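Local coordinates for protein fructuronate-tagaturonate epimerase UxaE from Cohnella laeviribosi in complex with 1 glycerol (Cohnella laeviribosi, PDB 6IL9) that probably interconverts fructuronate and tagaturonate as a zinc-containing epimerase built on a TIM barrel, at residues H213-K221 with F232-V241; L172-C183 with A262-I272. All blocks are in the same frame, centred on the assembly; numbering follows the deposited sequence.

Contact 1 (H213-K221 with F232-V241)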
loop_
_atom_site.group_PDB
_atom_site.type_symbol
_atom_site.label_atom_id
_atom_site.label_comp_id
_atom_site.label_asym_id
_atom_site.label_seq_id
_atom_site.Cartn_x
_atom_site.Cartn_y
_atom_site.Cartn_z
ATOM N N HIS A 213 -20.645 -14.896 27.825
ATOM C CA HIS A 213 -20.499 -15.190 26.401
ATOM C C HIS A 213 -19.118 -15.758 26.101
ATOM O O HIS A 213 -18.989 -16.775 25.410
ATOM C CB HIS A 213 -20.752 -13.930 25.570
ATOM C CG HIS A 213 -20.274 -14.031 24.148
ATOM N ND1 HIS A 213 -20.995 -14.676 23.164
ATOM C CD2 HIS A 213 -19.152 -13.564 23.546
ATOM C CE1 HIS A 213 -20.337 -14.603 22.019
ATOM N NE2 HIS A 213 -19.215 -13.938 22.224
ATOM N N TYR A 214 -18.070 -15.113 26.612
ATOM C CA TYR A 214 -16.720 -15.569 26.300
ATOM C C TYR A 214 -16.404 -16.877 27.008
ATOM O O TYR A 214 -15.798 -17.775 26.415
ATOM C CB TYR A 214 -15.699 -14.491 26.656
ATOM C CG TYR A 214 -15.578 -13.465 25.559
ATOM C CD1 TYR A 214 -14.830 -13.731 24.423
ATOM C CD2 TYR A 214 -16.242 -12.249 25.638
ATOM C CE1 TYR A 214 -14.725 -12.813 23.408
ATOM C CE2 TYR A 214 -16.144 -11.317 24.612
ATOM C CZ TYR A 214 -15.380 -11.609 23.502
ATOM O OH TYR A 214 -15.252 -10.702 22.465
ATOM N N GLU A 215 -16.822 -17.016 28.267
ATOM C CA GLU A 215 -16.482 -18.232 28.994
ATOM C C GLU A 215 -17.211 -19.441 28.421
ATOM O O GLU A 215 -16.611 -20.513 28.262
ATOM C CB GLU A 215 -16.769 -18.041 30.483
ATOM C CG GLU A 215 -15.761 -17.114 31.128
ATOM C CD GLU A 215 -16.224 -16.566 32.451
ATOM O OE1 GLU A 215 -15.713 -15.503 32.867
ATOM O OE2 GLU A 215 -17.095 -17.202 33.072
ATOM N N ALA A 216 -18.489 -19.283 28.059
ATOM C CA ALA A 216 -19.240 -20.402 27.495
ATOM C C ALA A 216 -18.677 -20.853 26.152
ATOM O O ALA A 216 -18.846 -22.015 25.763
ATOM C CB ALA A 216 -20.711 -20.028 27.338
ATOM N N LYS A 217 -18.010 -19.957 25.433
ATOM C CA LYS A 217 -17.503 -20.279 24.107
ATOM C C LYS A 217 -16.054 -20.761 24.114
ATOM O O LYS A 217 -15.695 -21.603 23.283
ATOM C CB LYS A 217 -17.643 -19.054 23.193
ATOM C CG LYS A 217 -17.187 -19.263 21.766
ATOM C CD LYS A 217 -17.475 -18.039 20.914
ATOM C CE LYS A 217 -17.081 -18.254 19.458
ATOM N NZ LYS A 217 -17.410 -17.047 18.640
ATOM N N TYR A 218 -15.214 -20.265 25.026
ATOM C CA TYR A 218 -13.773 -20.514 24.981
ATOM C C TYR A 218 -13.188 -21.179 26.219
ATOM O O TYR A 218 -12.176 -21.870 26.092
ATOM C CB TYR A 218 -12.987 -19.206 24.779
ATOM C CG TYR A 218 -13.304 -18.468 23.503
ATOM C CD1 TYR A 218 -12.668 -18.796 22.305
ATOM C CD2 TYR A 218 -14.237 -17.436 23.494
ATOM C CE1 TYR A 218 -12.955 -18.112 21.138
ATOM C CE2 TYR A 218 -14.529 -16.749 22.333
ATOM C CZ TYR A 218 -13.886 -17.090 21.157
ATOM O OH TYR A 218 -14.185 -16.405 19.998
ATOM N N LEU A 219 -13.754 -20.964 27.405
ATOM C CA LEU A 219 -13.055 -21.329 28.632
ATOM C C LEU A 219 -12.785 -22.831 28.697
ATOM O O LEU A 219 -13.697 -23.650 28.541
ATOM C CB LEU A 219 -13.861 -20.882 29.854
ATOM C CG LEU A 219 -13.146 -21.122 31.182
ATOM C CD1 LEU A 219 -11.862 -20.348 31.211
ATOM C CD2 LEU A 219 -14.046 -20.709 32.341
ATOM N N ASP A 220 -11.517 -23.182 28.913
ATOM C CA ASP A 220 -11.083 -24.576 29.055
ATOM C C ASP A 220 -11.439 -25.414 27.831
ATOM O O ASP A 220 -11.581 -26.636 27.918
ATOM C CB ASP A 220 -11.662 -25.205 30.327
ATOM C CG ASP A 220 -11.187 -24.504 31.579
ATOM O OD1 ASP A 220 -10.033 -24.021 31.584
ATOM O OD2 ASP A 220 -11.960 -24.425 32.560
ATOM N N LYS A 221 -11.576 -24.770 26.675
ATOM C CA LYS A 221 -11.908 -25.456 25.438
ATOM C C LYS A 221 -10.675 -25.533 24.548
ATOM O O LYS A 221 -9.768 -24.700 24.643
ATOM C CB LYS A 221 -13.056 -24.750 24.704
ATOM C CG LYS A 221 -14.440 -25.055 25.284
ATOM C CD LYS A 221 -15.548 -24.582 24.350
ATOM C CE LYS A 221 -16.759 -25.502 24.390
ATOM N NZ LYS A 221 -17.229 -25.731 25.785
ATOM N N PHE A 232 -7.779 -22.426 25.482
ATOM C CA PHE A 232 -7.984 -21.230 26.295
ATOM C C PHE A 232 -8.210 -21.652 27.737
ATOM O O PHE A 232 -9.192 -22.336 28.039
ATOM C CB PHE A 232 -9.169 -20.410 25.790
ATOM C CG PHE A 232 -8.970 -19.857 24.416
ATOM C CD1 PHE A 232 -9.320 -20.605 23.305
ATOM C CD2 PHE A 232 -8.430 -18.592 24.235
ATOM C CE1 PHE A 232 -9.137 -20.104 22.036
ATOM C CE2 PHE A 232 -8.241 -18.076 22.958
ATOM C CZ PHE A 232 -8.600 -18.836 21.861
ATOM N N ASP A 233 -7.297 -21.259 28.617
ATOM C CA ASP A 233 -7.571 -21.304 30.041
ATOM C C ASP A 233 -8.053 -19.922 30.479
ATOM O O ASP A 233 -8.099 -18.978 29.687
ATOM C CB ASP A 233 -6.342 -21.775 30.819
ATOM C CG ASP A 233 -5.164 -20.844 30.680
ATOM O OD1 ASP A 233 -5.264 -19.838 29.953
ATOM O OD2 ASP A 233 -4.117 -21.118 31.302
ATOM N N ALA A 234 -8.417 -19.791 31.757
ATOM C CA ALA A 234 -9.003 -18.537 32.218
ATOM C C ALA A 234 -8.040 -17.372 32.040
ATOM O O ALA A 234 -8.438 -16.297 31.574
ATOM C CB ALA A 234 -9.436 -18.665 33.679
ATOM N N ALA A 235 -6.765 -17.570 32.386
ATOM C CA ALA A 235 -5.807 -16.471 32.340
ATOM C C ALA A 235 -5.614 -15.948 30.919
ATOM O O ALA A 235 -5.563 -14.731 30.703
ATOM C CB ALA A 235 -4.472 -16.912 32.934
ATOM N N THR A 236 -5.485 -16.846 29.939
ATOM C CA THR A 236 -5.316 -16.390 28.561
ATOM C C THR A 236 -6.603 -15.768 28.022
ATOM O O THR A 236 -6.563 -14.719 27.367
ATOM C CB THR A 236 -4.855 -17.549 27.673
ATOM O OG1 THR A 236 -5.786 -18.631 27.775
ATOM C CG2 THR A 236 -3.482 -18.029 28.107
ATOM N N LEU A 237 -7.751 -16.387 28.312
ATOM C CA LEU A 237 -9.036 -15.851 27.858
ATOM C C LEU A 237 -9.277 -14.447 28.402
ATOM O O LEU A 237 -9.646 -13.535 27.651
ATOM C CB LEU A 237 -10.172 -16.789 28.266
ATOM C CG LEU A 237 -11.590 -16.380 27.838
ATOM C CD1 LEU A 237 -11.650 -16.158 26.336
ATOM C CD2 LEU A 237 -12.650 -17.386 28.260
ATOM N N MET A 238 -9.064 -14.246 29.708
ATOM C CA MET A 238 -9.311 -12.933 30.303
ATOM C C MET A 238 -8.424 -11.864 29.689
ATOM O O MET A 238 -8.883 -10.747 29.408
ATOM C CB MET A 238 -9.079 -12.982 31.815
ATOM C CG MET A 238 -10.097 -13.778 32.544
ATOM S SD MET A 238 -10.067 -13.568 34.355
ATOM C CE MET A 238 -11.230 -14.858 34.656
ATOM N N ARG A 239 -7.139 -12.165 29.508
ATOM C CA ARG A 239 -6.273 -11.176 28.890
ATOM C C ARG A 239 -6.729 -10.882 27.465
ATOM O O ARG A 239 -6.809 -9.716 27.064
ATOM C CB ARG A 239 -4.823 -11.652 28.925
ATOM C CG ARG A 239 -3.837 -10.553 28.625
ATOM C CD ARG A 239 -2.411 -11.085 28.585
ATOM N NE ARG A 239 -1.953 -11.555 29.892
ATOM C CZ ARG A 239 -1.447 -10.767 30.837
ATOM N NH1 ARG A 239 -1.344 -9.461 30.632
ATOM N NH2 ARG A 239 -1.047 -11.289 31.990
ATOM N N ASP A 240 -7.049 -11.924 26.693
ATOM C CA ASP A 240 -7.497 -11.726 25.314
ATOM C C ASP A 240 -8.734 -10.835 25.245
ATOM O O ASP A 240 -8.817 -9.944 24.393
ATOM C CB ASP A 240 -7.792 -13.069 24.649
ATOM C CG ASP A 240 -6.546 -13.754 24.124
ATOM O OD1 ASP A 240 -5.501 -13.083 23.994
ATOM O OD2 ASP A 240 -6.630 -14.966 23.838
ATOM N N VAL A 241 -9.713 -11.076 26.120
ATOM C CA VAL A 241 -10.917 -10.246 26.127
ATOM C C VAL A 241 -10.560 -8.792 26.428
ATOM O O VAL A 241 -11.024 -7.864 25.754
ATOM C CB VAL A 241 -11.949 -10.807 27.126
ATOM C CG1 VAL A 241 -13.159 -9.863 27.259
ATOM C CG2 VAL A 241 -12.404 -12.194 26.700
#
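Helix 208-218 packs against the start of helix 234-259 where a two-stranded antiparallel hairpin, strands 221-225 and 228-232, joins them, and Y218 meets F232 at the base of that hairpin. The Y218 ring presents its edge, through CD1, to the face of F232, a T-shaped pair with centroids 5.1 Å apart and planes at 66°. F232 is also tied through its backbone: F232 N donates to K221 O at 3.1 Å. L237 points toward helix 208-218, with CG anti to its backbone N (chi1 -179°), setting CD1 3.7 Å from Y218 CB and CD2 4.0 Å from L219 CB. One turn on, V241 CG2 sits over a face of the Y214 ring, 3.8 Å from its centroid, a CH-pi contact. At the helix start, D233 is the N-cap, its OD1 accepting from T236 N at 3.0 Å. With an alanine here in place of the F232 ring, the Y218 edge would probably lose its aromatic partner and a gap would open beside Y218 CD1. Helix 281-293 lies against the pair, L286 touching Y218 and L237 and E290 hydrogen-bonded to Y218 OH, while helix 196-204 lies against M238 and R239.

Contact 2 (L172-C183 with A262-I272)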
loop_
_atom_site.group_PDB
_atom_site.type_symbol
_atom_site.label_atom_id
_atom_site.label_comp_id
_atom_site.label_asym_id
_atom_site.label_seq_id
_atom_site.Cartn_x
_atom_site.Cartn_y
_atom_site.Cartn_z
ATOM N N LEU A 172 -15.113 5.201 0.413
ATOM C CA LEU A 172 -16.184 4.524 -0.311
ATOM C C LEU A 172 -16.761 5.423 -1.396
ATOM O O LEU A 172 -17.060 4.954 -2.501
ATOM C CB LEU A 172 -17.275 4.072 0.663
ATOM C CG LEU A 172 -16.878 2.901 1.564
ATOM C CD1 LEU A 172 -17.750 2.841 2.811
ATOM C CD2 LEU A 172 -16.989 1.606 0.793
ATOM N N ASP A 173 -16.911 6.717 -1.097
ATOM C CA ASP A 173 -17.463 7.663 -2.064
ATOM C C ASP A 173 -16.573 7.812 -3.286
ATOM O O ASP A 173 -17.067 8.078 -4.385
ATOM C CB ASP A 173 -17.650 9.033 -1.412
ATOM C CG ASP A 173 -18.730 9.035 -0.364
ATOM O OD1 ASP A 173 -19.627 8.176 -0.446
ATOM O OD2 ASP A 173 -18.689 9.900 0.536
ATOM N N LEU A 174 -15.266 7.654 -3.113
ATOM C CA LEU A 174 -14.308 7.852 -4.189
ATOM C C LEU A 174 -14.026 6.582 -4.987
ATOM O O LEU A 174 -13.217 6.620 -5.920
ATOM C CB LEU A 174 -13.006 8.420 -3.613
ATOM C CG LEU A 174 -13.084 9.870 -3.129
ATOM C CD1 LEU A 174 -11.750 10.329 -2.549
ATOM C CD2 LEU A 174 -13.529 10.787 -4.263
ATOM N N GLY A 175 -14.680 5.468 -4.665
ATOM C CA GLY A 175 -14.569 4.275 -5.472
ATOM C C GLY A 175 -13.536 3.272 -5.010
ATOM O O GLY A 175 -13.210 2.351 -5.771
ATOM N N PHE A 176 -13.007 3.414 -3.799
ATOM C CA PHE A 176 -12.040 2.436 -3.317
ATOM C C PHE A 176 -12.713 1.084 -3.141
ATOM O O PHE A 176 -13.891 0.996 -2.777
ATOM C CB PHE A 176 -11.397 2.911 -2.020
ATOM C CG PHE A 176 -10.333 3.943 -2.249
ATOM C CD1 PHE A 176 -10.680 5.263 -2.475
ATOM C CD2 PHE A 176 -8.999 3.586 -2.308
ATOM C CE1 PHE A 176 -9.711 6.227 -2.730
ATOM C CE2 PHE A 176 -8.014 4.540 -2.544
ATOM C CZ PHE A 176 -8.368 5.861 -2.772
ATOM N N THR A 177 -11.964 0.026 -3.450
ATOM C CA THR A 177 -12.498 -1.328 -3.467
ATOM C C THR A 177 -11.965 -2.171 -2.327
ATOM O O THR A 177 -12.484 -3.266 -2.082
ATOM C CB THR A 177 -12.176 -2.005 -4.804
ATOM O OG1 THR A 177 -10.767 -1.916 -5.066
ATOM C CG2 THR A 177 -12.933 -1.318 -5.919
ATOM N N MET A 178 -10.954 -1.681 -1.629
ATOM C CA MET A 178 -10.379 -2.320 -0.463
ATOM C C MET A 178 -10.361 -1.281 0.642
ATOM O O MET A 178 -9.970 -0.137 0.401
ATOM C CB MET A 178 -8.965 -2.829 -0.781
ATOM C CG MET A 178 -8.222 -3.455 0.378
ATOM S SD MET A 178 -6.706 -4.311 -0.155
ATOM C CE MET A 178 -6.104 -4.788 1.465
ATOM N N LEU A 179 -10.833 -1.646 1.828
ATOM C CA LEU A 179 -10.849 -0.729 2.963
ATOM C C LEU A 179 -10.089 -1.363 4.115
ATOM O O LEU A 179 -10.476 -2.427 4.603
ATOM C CB LEU A 179 -12.285 -0.389 3.385
ATOM C CG LEU A 179 -13.033 0.648 2.556
ATOM C CD1 LEU A 179 -14.145 1.284 3.379
ATOM C CD2 LEU A 179 -12.095 1.708 2.042
ATOM N N THR A 180 -9.006 -0.715 4.543
ATOM C CA THR A 180 -8.175 -1.198 5.637
ATOM C C THR A 180 -8.555 -0.468 6.915
ATOM O O THR A 180 -8.365 0.746 7.012
ATOM C CB THR A 180 -6.692 -0.973 5.327
ATOM O OG1 THR A 180 -6.341 -1.740 4.166
ATOM C CG2 THR A 180 -5.812 -1.383 6.501
ATOM N N LEU A 181 -9.074 -1.202 7.890
ATOM C CA LEU A 181 -9.487 -0.622 9.168
ATOM C C LEU A 181 -8.361 -0.781 10.178
ATOM O O LEU A 181 -8.089 -1.891 10.657
ATOM C CB LEU A 181 -10.768 -1.272 9.692
ATOM C CG LEU A 181 -11.333 -0.578 10.942
ATOM C CD1 LEU A 181 -11.756 0.831 10.578
ATOM C CD2 LEU A 181 -12.514 -1.363 11.512
ATOM N N ASP A 182 -7.723 0.334 10.516
ATOM C CA ASP A 182 -6.722 0.379 11.570
ATOM C C ASP A 182 -7.431 0.347 12.916
ATOM O O ASP A 182 -8.143 1.297 13.271
ATOM C CB ASP A 182 -5.880 1.642 11.398
ATOM C CG ASP A 182 -4.652 1.668 12.286
ATOM O OD1 ASP A 182 -4.660 1.029 13.362
ATOM O OD2 ASP A 182 -3.666 2.338 11.890
ATOM N N CYS A 183 -7.238 -0.742 13.670
ATOM C CA CYS A 183 -7.855 -0.923 14.980
ATOM C C CYS A 183 -6.846 -0.775 16.115
ATOM O O CYS A 183 -7.114 -1.206 17.241
ATOM C CB CYS A 183 -8.550 -2.284 15.056
ATOM S SG CYS A 183 -9.831 -2.480 13.802
ATOM N N ALA A 262 -22.432 -0.959 1.544
ATOM C CA ALA A 262 -21.757 -0.210 0.484
ATOM C C ALA A 262 -22.460 -0.307 -0.866
ATOM O O ALA A 262 -22.206 0.535 -1.736
ATOM C CB ALA A 262 -20.306 -0.679 0.334
ATOM N N GLY A 263 -23.305 -1.310 -1.082
ATOM C CA GLY A 263 -23.974 -1.447 -2.363
ATOM C C GLY A 263 -23.114 -1.978 -3.488
ATOM O O GLY A 263 -23.573 -2.016 -4.636
ATOM N N ARG A 264 -21.887 -2.395 -3.189
ATOM C CA ARG A 264 -20.965 -2.981 -4.150
ATOM C C ARG A 264 -19.973 -3.810 -3.347
ATOM O O ARG A 264 -19.895 -3.689 -2.122
ATOM C CB ARG A 264 -20.259 -1.906 -4.984
ATOM C CG ARG A 264 -19.468 -0.907 -4.138
ATOM C CD ARG A 264 -19.012 0.301 -4.976
ATOM N NE ARG A 264 -18.290 1.281 -4.168
ATOM C CZ ARG A 264 -16.994 1.184 -3.875
ATOM N NH1 ARG A 264 -16.299 0.147 -4.324
ATOM N NH2 ARG A 264 -16.395 2.115 -3.137
ATOM N N ALA A 265 -19.222 -4.656 -4.045
ATOM C CA ALA A 265 -18.235 -5.504 -3.384
ATOM C C ALA A 265 -17.083 -4.667 -2.828
ATOM O O ALA A 265 -16.533 -3.805 -3.525
ATOM C CB ALA A 265 -17.705 -6.549 -4.364
ATOM N N VAL A 266 -16.709 -4.937 -1.576
ATOM C CA VAL A 266 -15.616 -4.238 -0.905
ATOM C C VAL A 266 -14.791 -5.275 -0.162
ATOM O O VAL A 266 -15.342 -6.116 0.558
ATOM C CB VAL A 266 -16.126 -3.162 0.077
ATOM C CG1 VAL A 266 -14.989 -2.646 0.947
ATOM C CG2 VAL A 266 -16.785 -2.004 -0.675
ATOM N N ASP A 267 -13.482 -5.230 -0.341
ATOM C CA ASP A 267 -12.582 -6.120 0.383
ATOM C C ASP A 267 -12.189 -5.427 1.677
ATOM O O ASP A 267 -11.553 -4.370 1.646
ATOM C CB ASP A 267 -11.357 -6.454 -0.467
ATOM C CG ASP A 267 -11.693 -7.326 -1.662
ATOM O OD1 ASP A 267 -12.648 -8.138 -1.583
ATOM O OD2 ASP A 267 -10.995 -7.197 -2.681
ATOM N N PHE A 268 -12.573 -6.022 2.804
ATOM C CA PHE A 268 -12.444 -5.414 4.125
ATOM C C PHE A 268 -11.239 -6.031 4.816
ATOM O O PHE A 268 -11.246 -7.226 5.121
ATOM C CB PHE A 268 -13.738 -5.666 4.899
ATOM C CG PHE A 268 -13.806 -5.028 6.262
ATOM C CD1 PHE A 268 -13.458 -3.703 6.459
ATOM C CD2 PHE A 268 -14.294 -5.766 7.344
ATOM C CE1 PHE A 268 -13.557 -3.120 7.731
ATOM C CE2 PHE A 268 -14.403 -5.193 8.616
ATOM C CZ PHE A 268 -14.032 -3.868 8.806
ATOM N N GLU A 269 -10.189 -5.232 5.045
ATOM C CA GLU A 269 -9.000 -5.697 5.749
ATOM C C GLU A 269 -9.026 -5.175 7.175
ATOM O O GLU A 269 -9.285 -3.990 7.398
ATOM C CB GLU A 269 -7.710 -5.231 5.062
ATOM C CG GLU A 269 -6.488 -5.480 5.942
ATOM C CD GLU A 269 -5.170 -5.378 5.204
ATOM O OE1 GLU A 269 -4.440 -4.397 5.451
ATOM O OE2 GLU A 269 -4.848 -6.283 4.398
ATOM N N ILE A 270 -8.774 -6.054 8.136
ATOM C CA ILE A 270 -8.670 -5.658 9.533
ATOM C C ILE A 270 -7.191 -5.580 9.880
ATOM O O ILE A 270 -6.451 -6.556 9.715
ATOM C CB ILE A 270 -9.423 -6.629 10.450
ATOM C CG1 ILE A 270 -10.924 -6.507 10.173
ATOM C CG2 ILE A 270 -9.114 -6.307 11.908
ATOM C CD1 ILE A 270 -11.703 -7.733 10.527
ATOM N N SER A 271 -6.756 -4.419 10.354
ATOM C CA SER A 271 -5.343 -4.169 10.610
ATOM C C SER A 271 -5.134 -3.971 12.102
ATOM O O SER A 271 -5.764 -3.103 12.719
ATOM C CB SER A 271 -4.856 -2.965 9.802
ATOM O OG SER A 271 -3.763 -2.312 10.425
ATOM N N ILE A 272 -4.274 -4.800 12.685
ATOM C CA ILE A 272 -3.839 -4.616 14.062
ATOM C C ILE A 272 -2.323 -4.777 14.094
ATOM O O ILE A 272 -1.761 -5.263 15.080
ATOM C CB ILE A 272 -4.546 -5.601 15.015
ATOM C CG1 ILE A 272 -4.390 -7.043 14.527
ATOM C CG2 ILE A 272 -6.029 -5.253 15.153
ATOM C CD1 ILE A 272 -5.075 -8.051 15.390
HETATM O O HOH W 1 -3.104 -1.143 13.122
#
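R264 reaches across the segments to grip backbone carbonyls with the end of its guanidinium. NH1 and NH2 both donate to F176 O, at 3.0 and 2.8 Å, from the same face of the carbonyl plane, that oxygen lying nearly in the guanidinium plane. NH2 also donates to L172 O at 3.0 Å, on a lone pair; the chain, extended from CG to NE, carries the group to this helix end, where G175 forms a Schellman motif. L172 lies crosswise to V266, its CD2 3.9 Å from V266 CG2. Strands 178-182 and 267-271 run parallel, inclined by 21°, main-chain bonds alternating between them, such as L179 N to D267 O (2.8 Å). L181 runs alongside the F268 side chain, its CB 3.9 Å from F268 CE1. On the other face T180 flanks E269, its CG2 3.5 Å from E269 OE1, and M178 slants across, bringing CE to 3.5 Å from E269 OE2. E269 bonds onward to K366 and the zinc ligand H343. A water donates to D182 OD1 and S271 OG; the zinc ligands H161 and D273 bond D182 OD2 and S271 OG. These strands are neighbours in the closed eight-stranded TIM barrel, L179, L181 and I270 touching helix 234-259, the E269 face beside the zinc site.

How the contacts relate
The two contacts lie about 30 Å apart between centres, their nearest atoms about 10 Å apart, so they do not meet directly. Contact 2 joins neighbouring strands 178-182 and 267-271 of the eight-stranded parallel barrel, about 13 Å from the centre of the chain; contact 1 lies toward the periphery, about 35 Å from that centre. Along the chain, 172-183 comes first, then 213-221 and 232-241, then 262-272, so contact 1 belongs to the long excursion between the two strands. Helix 234-259 links them: its first turns take part in contact 1, and farther along I259, F250 and M251 pack on the barrel strands. The outlying pair of helices and the hairpin between them are thereby built onto the barrel that holds the zinc.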